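6-phosphogluconolactonase (Leishmania braziliensis, PDB 3CSS) probably hydrolyses 6-phosphogluconolactone to 6-phosphogluconate, the second step in the oxidative stage of the pentose phosphate pathway. Local coordinates at residues Leu14-Ile25 and Arg51-Asp60; Ala219-Arg229 and Leu257-Val265. One frame throughout, in Å; residues are numbered along the deposited sequence. Where two conformers were deposited one is given.

Contact 1: Leu14-Ile25 and Arg51-Asp60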
# COMPACT_ATOMS: atom_id res chain seq x y z
N LEU A 14 13.33 7.82 11.21
CA LEU A 14 12.95 6.95 10.10
C LEU A 14 13.84 5.70 10.00
O LEU A 14 13.42 4.68 9.45
CB LEU A 14 12.96 7.75 8.79
CG LEU A 14 12.34 7.13 7.52
CD1 LEU A 14 10.90 6.66 7.71
CD2 LEU A 14 12.46 8.14 6.37
N SER A 15 15.06 5.76 10.55
CA SER A 15 15.91 4.56 10.66
C SER A 15 15.23 3.48 11.49
O SER A 15 15.14 2.31 11.09
CB SER A 15 17.28 4.90 11.26
OG SER A 15 17.98 5.85 10.45
N GLN A 16 14.72 3.88 12.65
CA GLN A 16 14.02 2.96 13.53
C GLN A 16 12.73 2.47 12.89
O GLN A 16 12.38 1.30 13.01
CB GLN A 16 13.72 3.67 14.85
CG GLN A 16 13.09 2.82 15.91
CD GLN A 16 13.00 3.55 17.25
OE1 GLN A 16 13.18 4.78 17.32
NE2 GLN A 16 12.75 2.80 18.32
N MET A 17 12.02 3.36 12.22
CA MET A 17 10.79 2.98 11.55
C MET A 17 11.06 1.92 10.49
O MET A 17 10.35 0.92 10.41
CB MET A 17 10.16 4.20 10.89
CG MET A 17 8.80 3.93 10.36
SD MET A 17 8.12 5.44 9.71
CE MET A 17 7.88 6.34 11.24
N SER A 18 12.08 2.15 9.68
CA SER A 18 12.42 1.24 8.59
C SER A 18 12.86 -0.12 9.11
O SER A 18 12.47 -1.14 8.57
CB SER A 18 13.47 1.87 7.70
OG SER A 18 13.01 3.15 7.23
N PHE A 19 13.65 -0.13 10.19
CA PHE A 19 14.10 -1.39 10.82
C PHE A 19 12.91 -2.18 11.35
O PHE A 19 12.87 -3.39 11.21
CB PHE A 19 15.10 -1.17 11.97
CG PHE A 19 16.37 -0.46 11.60
CD1 PHE A 19 16.77 -0.31 10.30
CD2 PHE A 19 17.19 0.02 12.61
CE1 PHE A 19 17.95 0.34 10.01
CE2 PHE A 19 18.34 0.67 12.31
CZ PHE A 19 18.72 0.81 11.02
N ALA A 20 11.95 -1.49 11.97
CA ALA A 20 10.75 -2.15 12.51
C ALA A 20 9.89 -2.79 11.42
O ALA A 20 9.40 -3.90 11.62
CB ALA A 20 9.91 -1.16 13.34
N ALA A 21 9.74 -2.11 10.28
CA ALA A 21 8.97 -2.64 9.14
C ALA A 21 9.69 -3.87 8.58
O ALA A 21 9.08 -4.90 8.30
CB ALA A 21 8.78 -1.58 8.06
N ARG A 22 11.01 -3.76 8.47
CA ARG A 22 11.81 -4.88 7.97
C ARG A 22 11.61 -6.14 8.82
O ARG A 22 11.47 -7.24 8.28
CB ARG A 22 13.30 -4.49 7.90
CG ARG A 22 14.21 -5.62 7.42
CD ARG A 22 15.64 -5.13 7.23
NE ARG A 22 16.57 -6.24 7.08
CZ ARG A 22 17.28 -6.79 8.07
NH1 ARG A 22 17.21 -6.33 9.31
NH2 ARG A 22 18.08 -7.82 7.81
N GLU A 23 11.61 -5.97 10.14
CA GLU A 23 11.41 -7.11 11.05
C GLU A 23 10.09 -7.84 10.83
O GLU A 23 10.04 -9.06 10.88
CB GLU A 23 11.51 -6.65 12.52
CG GLU A 23 12.93 -6.38 12.98
CD GLU A 23 13.88 -7.54 12.69
OE1 GLU A 23 13.50 -8.71 12.93
OE2 GLU A 23 15.01 -7.29 12.19
N VAL A 24 9.02 -7.09 10.58
CA VAL A 24 7.72 -7.68 10.27
C VAL A 24 7.78 -8.53 8.99
O VAL A 24 7.32 -9.67 8.96
CB VAL A 24 6.62 -6.62 10.13
CG1 VAL A 24 5.30 -7.28 9.69
CG2 VAL A 24 6.43 -5.84 11.45
N ILE A 25 8.39 -7.98 7.94
CA ILE A 25 8.57 -8.70 6.68
C ILE A 25 9.38 -9.99 6.88
O ILE A 25 8.97 -11.07 6.44
CB ILE A 25 9.21 -7.80 5.61
CG1 ILE A 25 8.26 -6.65 5.26
CG2 ILE A 25 9.56 -8.61 4.37
CD1 ILE A 25 8.93 -5.47 4.54
N ARG A 51 13.59 4.12 2.24
CA ARG A 51 14.70 3.64 3.04
C ARG A 51 14.53 2.17 3.46
O ARG A 51 15.51 1.44 3.43
CB ARG A 51 15.01 4.57 4.20
CG ARG A 51 15.65 5.82 3.69
CD ARG A 51 15.40 6.94 4.63
NE ARG A 51 15.86 6.57 5.96
CZ ARG A 51 16.14 7.45 6.90
NH1 ARG A 51 15.98 8.74 6.64
NH2 ARG A 51 16.57 7.05 8.08
N LEU A 52 13.30 1.73 3.74
CA LEU A 52 13.04 0.31 3.97
C LEU A 52 13.50 -0.54 2.79
O LEU A 52 14.20 -1.55 2.97
CB LEU A 52 11.55 0.08 4.21
CG LEU A 52 11.06 -1.36 4.24
CD1 LEU A 52 11.72 -2.16 5.37
CD2 LEU A 52 9.53 -1.37 4.36
N TYR A 53 13.11 -0.14 1.59
CA TYR A 53 13.48 -0.87 0.39
C TYR A 53 15.01 -0.95 0.22
O TYR A 53 15.54 -2.02 -0.12
CB TYR A 53 12.79 -0.28 -0.84
CG TYR A 53 11.27 -0.21 -0.74
CD1 TYR A 53 10.55 -1.01 0.18
CD2 TYR A 53 10.56 0.64 -1.56
CE1 TYR A 53 9.18 -0.93 0.28
CE2 TYR A 53 9.16 0.72 -1.47
CZ TYR A 53 8.48 -0.06 -0.55
OH TYR A 53 7.10 0.03 -0.44
N GLU A 54 15.69 0.15 0.48
CA GLU A 54 17.15 0.19 0.41
C GLU A 54 17.76 -0.79 1.41
O GLU A 54 18.73 -1.50 1.10
CB GLU A 54 17.65 1.62 0.64
CG GLU A 54 17.27 2.56 -0.50
CD GLU A 54 17.72 3.98 -0.27
OE1 GLU A 54 18.27 4.25 0.81
OE2 GLU A 54 17.52 4.80 -1.18
N GLU A 55 17.19 -0.83 2.61
CA GLU A 55 17.68 -1.73 3.65
C GLU A 55 17.45 -3.19 3.26
O GLU A 55 18.34 -4.02 3.43
CB GLU A 55 17.05 -1.42 5.00
CG GLU A 55 17.65 -2.23 6.13
CD GLU A 55 17.39 -1.61 7.46
OE1 GLU A 55 16.76 -0.52 7.48
OE2 GLU A 55 17.81 -2.20 8.48
N LEU A 56 16.27 -3.52 2.75
CA LEU A 56 16.03 -4.86 2.21
C LEU A 56 17.03 -5.23 1.11
O LEU A 56 17.53 -6.36 1.03
CB LEU A 56 14.61 -4.97 1.64
CG LEU A 56 13.48 -4.90 2.67
CD1 LEU A 56 12.13 -4.75 1.93
CD2 LEU A 56 13.47 -6.14 3.60
N HIS A 57 17.34 -4.27 0.25
CA HIS A 57 18.31 -4.51 -0.82
C HIS A 57 19.72 -4.86 -0.29
O HIS A 57 20.40 -5.74 -0.83
CB HIS A 57 18.40 -3.32 -1.76
CG HIS A 57 19.29 -3.56 -2.93
ND1 HIS A 57 20.65 -3.35 -2.88
CD2 HIS A 57 19.03 -4.03 -4.17
CE1 HIS A 57 21.19 -3.65 -4.05
NE2 HIS A 57 20.22 -4.06 -4.86
N GLU A 58 20.13 -4.15 0.76
CA GLU A 58 21.45 -4.35 1.33
C GLU A 58 21.57 -5.61 2.19
O GLU A 58 22.62 -6.25 2.18
CB GLU A 58 21.85 -3.13 2.15
CG GLU A 58 21.99 -1.88 1.32
CD GLU A 58 22.87 -2.11 0.09
OE1 GLU A 58 24.05 -2.51 0.28
OE2 GLU A 58 22.38 -1.90 -1.06
N LYS A 59 20.50 -5.96 2.90
CA LYS A 59 20.57 -7.00 3.92
C LYS A 59 19.93 -8.34 3.53
O LYS A 59 20.38 -9.39 3.98
CB LYS A 59 19.91 -6.51 5.21
CG LYS A 59 20.47 -5.22 5.80
CD LYS A 59 21.93 -5.34 6.19
CE LYS A 59 22.42 -4.10 6.93
NZ LYS A 59 23.89 -4.07 7.09
N ASP A 60 18.89 -8.30 2.70
CA ASP A 60 18.04 -9.47 2.49
C ASP A 60 17.91 -9.90 1.04
O ASP A 60 16.99 -10.66 0.69
CB ASP A 60 16.65 -9.17 3.05
CG ASP A 60 16.69 -8.68 4.48
OD1 ASP A 60 17.28 -9.37 5.35
OD2 ASP A 60 16.14 -7.60 4.75
O HOH W 1 11.44 3.55 4.75
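R22 and D60 form a salt bridge at one end of a helix-helix packing in the Rossmann-like alpha/beta fold of the glucosamine-6-phosphate isomerase family. Segments 14-25 and 51-59, on helices 14-30 and 50-59, cross at -58° with axes 9.0 Å apart at closest approach, and both rest on the parallel part of the sheet, where I25 touches I158 and L52 touches L160. The R22 side chain traces the interface. Its CB packs against L52 CD1 at 3.8 Å. CG stands opposite the backbone N (chi1 179°), and the chain then runs extended to NE, which carries it across the second helix: CG passes L56 CD2 at 3.9 Å, the two side chains running in opposite directions, and CD lies near the CG of E55, a residue modelled in two conformers. At the tip, NE donates to the syn lone pair of D60 OD2 at 2.7 Å, while NH2 reaches D60 OD1 at 3.0 Å from the syn side, somewhat out of the carboxylate plane. This side-on, two-nitrogen grip leaves guanidinium and carboxylate nearly coplanar, 10° apart, and fixes the rotation of both. K59 CG lies over one guanidinium face, off toward the rim. Nearby E55 and E23 probably add to the electrostatic balance around NH1, although no N-H points at either carboxylate.

Deeper in, the two L52 methyls divide the apolar work: CD1 faces the backbone of S18 and R22, whereas CD2 meets A21 CB at 3.8 Å and the tip of I25. S18 and L52 bring the two backbones nearest, CA to CA, and a water bridges them there. S18 OG donates to L14 O within its own helix and accepts from this water at 3.0 Å; the same water takes the L52 backbone N-H, with N and water oxygen 2.8 Å apart.

Contact 2: Ala219-Arg229 and Leu257-Val265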
# COMPACT_ATOMS: atom_id res chain seq x y z
N ALA A 219 4.24 6.21 9.01
CA ALA A 219 3.82 7.62 8.90
C ALA A 219 4.62 8.51 9.84
O ALA A 219 4.82 8.20 11.01
CB ALA A 219 2.30 7.77 9.20
N ALA A 220 5.08 9.63 9.30
CA ALA A 220 5.88 10.58 10.04
C ALA A 220 5.39 12.00 9.75
O ALA A 220 5.05 12.32 8.60
CB ALA A 220 7.34 10.43 9.67
N GLY A 221 5.36 12.83 10.79
CA GLY A 221 5.01 14.25 10.70
C GLY A 221 3.82 14.65 11.56
O GLY A 221 2.82 13.94 11.65
N LYS A 222 3.92 15.81 12.18
CA LYS A 222 2.81 16.35 12.98
C LYS A 222 1.55 16.48 12.13
O LYS A 222 0.44 16.37 12.65
CB LYS A 222 3.17 17.73 13.56
CG LYS A 222 2.57 18.01 14.93
CD LYS A 222 1.04 17.88 15.04
CE LYS A 222 0.68 17.26 16.37
NZ LYS A 222 1.72 16.23 16.72
N ASP A 223 1.73 16.73 10.84
CA ASP A 223 0.57 16.90 9.97
C ASP A 223 -0.22 15.62 9.75
O ASP A 223 -1.27 15.66 9.12
CB ASP A 223 0.92 17.57 8.63
CG ASP A 223 1.87 16.78 7.77
OD1 ASP A 223 2.31 15.68 8.15
OD2 ASP A 223 2.20 17.28 6.68
N LYS A 224 0.28 14.48 10.25
CA LYS A 224 -0.47 13.23 10.22
C LYS A 224 -1.15 12.88 11.53
O LYS A 224 -1.85 11.84 11.59
CB LYS A 224 0.43 12.03 9.94
CG LYS A 224 1.52 12.25 9.03
CD LYS A 224 1.08 12.40 7.70
CE LYS A 224 2.23 11.92 6.86
NZ LYS A 224 2.13 12.27 5.50
N ASN A 225 -0.91 13.67 12.58
CA ASN A 225 -1.40 13.32 13.91
C ASN A 225 -2.92 13.20 13.94
O ASN A 225 -3.44 12.29 14.54
CB ASN A 225 -0.88 14.32 14.94
CG ASN A 225 -1.29 13.97 16.37
OD1 ASN A 225 -1.88 14.79 17.06
ND2 ASN A 225 -0.96 12.76 16.82
N TRP A 226 -3.63 14.09 13.25
CA TRP A 226 -5.09 14.02 13.27
C TRP A 226 -5.59 12.75 12.60
O TRP A 226 -6.65 12.22 12.94
CB TRP A 226 -5.70 15.25 12.59
CG TRP A 226 -5.64 15.31 11.08
CD1 TRP A 226 -4.65 15.87 10.32
CD2 TRP A 226 -6.62 14.80 10.16
NE1 TRP A 226 -4.95 15.76 9.00
CE2 TRP A 226 -6.15 15.11 8.85
CE3 TRP A 226 -7.82 14.11 10.29
CZ2 TRP A 226 -6.85 14.75 7.70
CZ3 TRP A 226 -8.52 13.78 9.14
CH2 TRP A 226 -8.04 14.10 7.87
N VAL A 227 -4.82 12.30 11.62
CA VAL A 227 -5.15 11.05 10.92
C VAL A 227 -5.00 9.87 11.86
O VAL A 227 -5.87 9.00 11.98
CB VAL A 227 -4.25 10.87 9.67
CG1 VAL A 227 -4.59 9.55 8.97
CG2 VAL A 227 -4.39 12.11 8.71
N VAL A 228 -3.85 9.80 12.52
CA VAL A 228 -3.60 8.73 13.47
C VAL A 228 -4.68 8.71 14.56
O VAL A 228 -5.28 7.66 14.86
CB VAL A 228 -2.20 8.95 14.10
CG1 VAL A 228 -2.00 8.02 15.29
CG2 VAL A 228 -1.08 8.74 13.08
N ARG A 229 -4.97 9.86 15.16
CA ARG A 229 -5.95 9.88 16.24
C ARG A 229 -7.36 9.56 15.73
O ARG A 229 -8.16 8.94 16.47
CB ARG A 229 -5.87 11.21 17.00
CG ARG A 229 -4.67 11.25 17.93
CD ARG A 229 -4.56 12.56 18.65
NE ARG A 229 -4.40 13.66 17.70
CZ ARG A 229 -5.36 14.51 17.39
NH1 ARG A 229 -6.57 14.37 17.92
NH2 ARG A 229 -5.12 15.49 16.53
N LEU A 257 5.18 5.01 13.70
CA LEU A 257 4.96 6.44 13.69
C LEU A 257 6.18 7.14 14.24
O LEU A 257 6.89 6.57 15.06
CB LEU A 257 3.76 6.77 14.57
CG LEU A 257 2.43 6.10 14.27
CD1 LEU A 257 1.40 6.58 15.29
CD2 LEU A 257 1.97 6.37 12.82
N ASP A 258 6.38 8.40 13.85
CA ASP A 258 7.42 9.20 14.47
C ASP A 258 6.73 10.03 15.57
O ASP A 258 5.50 9.94 15.74
CB ASP A 258 8.16 10.03 13.42
CG ASP A 258 7.49 11.33 13.08
OD1 ASP A 258 8.23 12.25 12.65
OD2 ASP A 258 6.25 11.47 13.23
N PRO A 259 7.51 10.81 16.34
CA PRO A 259 6.90 11.44 17.52
C PRO A 259 5.76 12.43 17.18
O PRO A 259 4.75 12.45 17.89
CB PRO A 259 8.08 12.11 18.22
CG PRO A 259 9.29 11.36 17.74
CD PRO A 259 8.97 10.98 16.32
N GLY A 260 5.92 13.19 16.10
CA GLY A 260 4.87 14.15 15.70
C GLY A 260 3.58 13.45 15.29
O GLY A 260 2.48 13.86 15.70
N ALA A 261 3.70 12.41 14.46
CA ALA A 261 2.53 11.61 14.01
C ALA A 261 1.84 10.88 15.17
O ALA A 261 0.62 10.78 15.22
CB ALA A 261 2.92 10.60 12.89
N GLY A 262 2.64 10.44 16.14
CA GLY A 262 2.12 9.71 17.29
C GLY A 262 1.81 10.52 18.53
O GLY A 262 1.51 9.92 19.57
N GLU A 263 1.85 11.86 18.44
CA GLU A 263 1.64 12.72 19.62
C GLU A 263 0.33 12.40 20.34
O GLU A 263 -0.73 12.30 19.71
CB GLU A 263 1.70 14.20 19.24
CG GLU A 263 1.64 15.17 20.44
CD GLU A 263 2.20 16.56 20.14
OE1 GLU A 263 2.56 16.86 18.98
OE2 GLU A 263 2.31 17.36 21.10
N GLY A 264 0.41 12.17 21.65
CA GLY A 264 -0.77 11.91 22.46
C GLY A 264 -1.30 10.48 22.50
O GLY A 264 -2.16 10.17 23.32
N VAL A 265 -0.80 9.60 21.64
CA VAL A 265 -1.33 8.24 21.58
C VAL A 265 -0.89 7.35 22.74
O VAL A 265 -1.72 6.71 23.41
CB VAL A 265 -0.95 7.56 20.25
CG1 VAL A 265 -1.33 6.07 20.28
CG2 VAL A 265 -1.62 8.29 19.11
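An Asx motif lies at D258, just past the end of strand 252-257: its OD2 accepts A261 N within the same segment and also takes G221 N from the other. The two N-H groups reach D258 OD2 from opposite faces of the carboxylate, G221 N at 2.9 Å with a nearly straight N-H...O angle of 168°, arriving from above the plane, and A261 N at 3.0 Å, arriving nearly along the C-O axis. One oxygen thus joins the backbone at A261, in the type I turn G260-E263, to G221. The parallel strands end in register: A219 O receives D258 N at 3.2 Å in the carbonyl plane, and A219 also bonds to L256, so that it pairs with the residues on either side of its partner L257, as in parallel strands.

Further along, N225 joins the two segments through its amide. CG lies trans to the backbone N (chi1 -177°), so that ND2 is carried toward the 257-265 loop, where it spends both hydrogens. One goes to A261 O at 3.0 Å, almost straight (173°) although above that carbonyl's plane; the other meets E263 O at 2.9 Å on a lone pair. Two bonds to two carbonyls fix the amide's rotation. K222, modelled in two conformers, also appears to reach G260 O and E263, but the very short approach to E263 makes that detail doubtful.

An apolar patch lies alongside: V228 CG1 meets L257 CD1 tip to tip at 3.7 Å. V265 CG2 packs on V228 CG1 at 3.8 Å, and L257 extends the patch to V8 and I10 of strand 7-10. Neighbouring parallel strands handing over to loops, one of which leads into helix 225-232, are characteristic of the C-terminal ends of the parallel strands in a Rossmann-like sheet.

From the N terminus, strand 7-10 leads into helix 14-30; the chain then passes through strand 39-43 and returns as helix 50-59, closing contact 1 over a 25-residue loop. The chain builds much of the sheet before strand 214-219 opens contact 2, which closes after 27 intervening residues, beyond strand 252-257. The two contacts therefore follow in series, neither nesting nor crossing, with centres about 20 Å apart. They touch directly: M17 CE packs against the backbone of L257, A219 and D258, while M17, A20 and A21 pack on L256. Contact 1 thus joins helices over the sheet, while contact 2 joins the strand ends, their loops and helix 225-232.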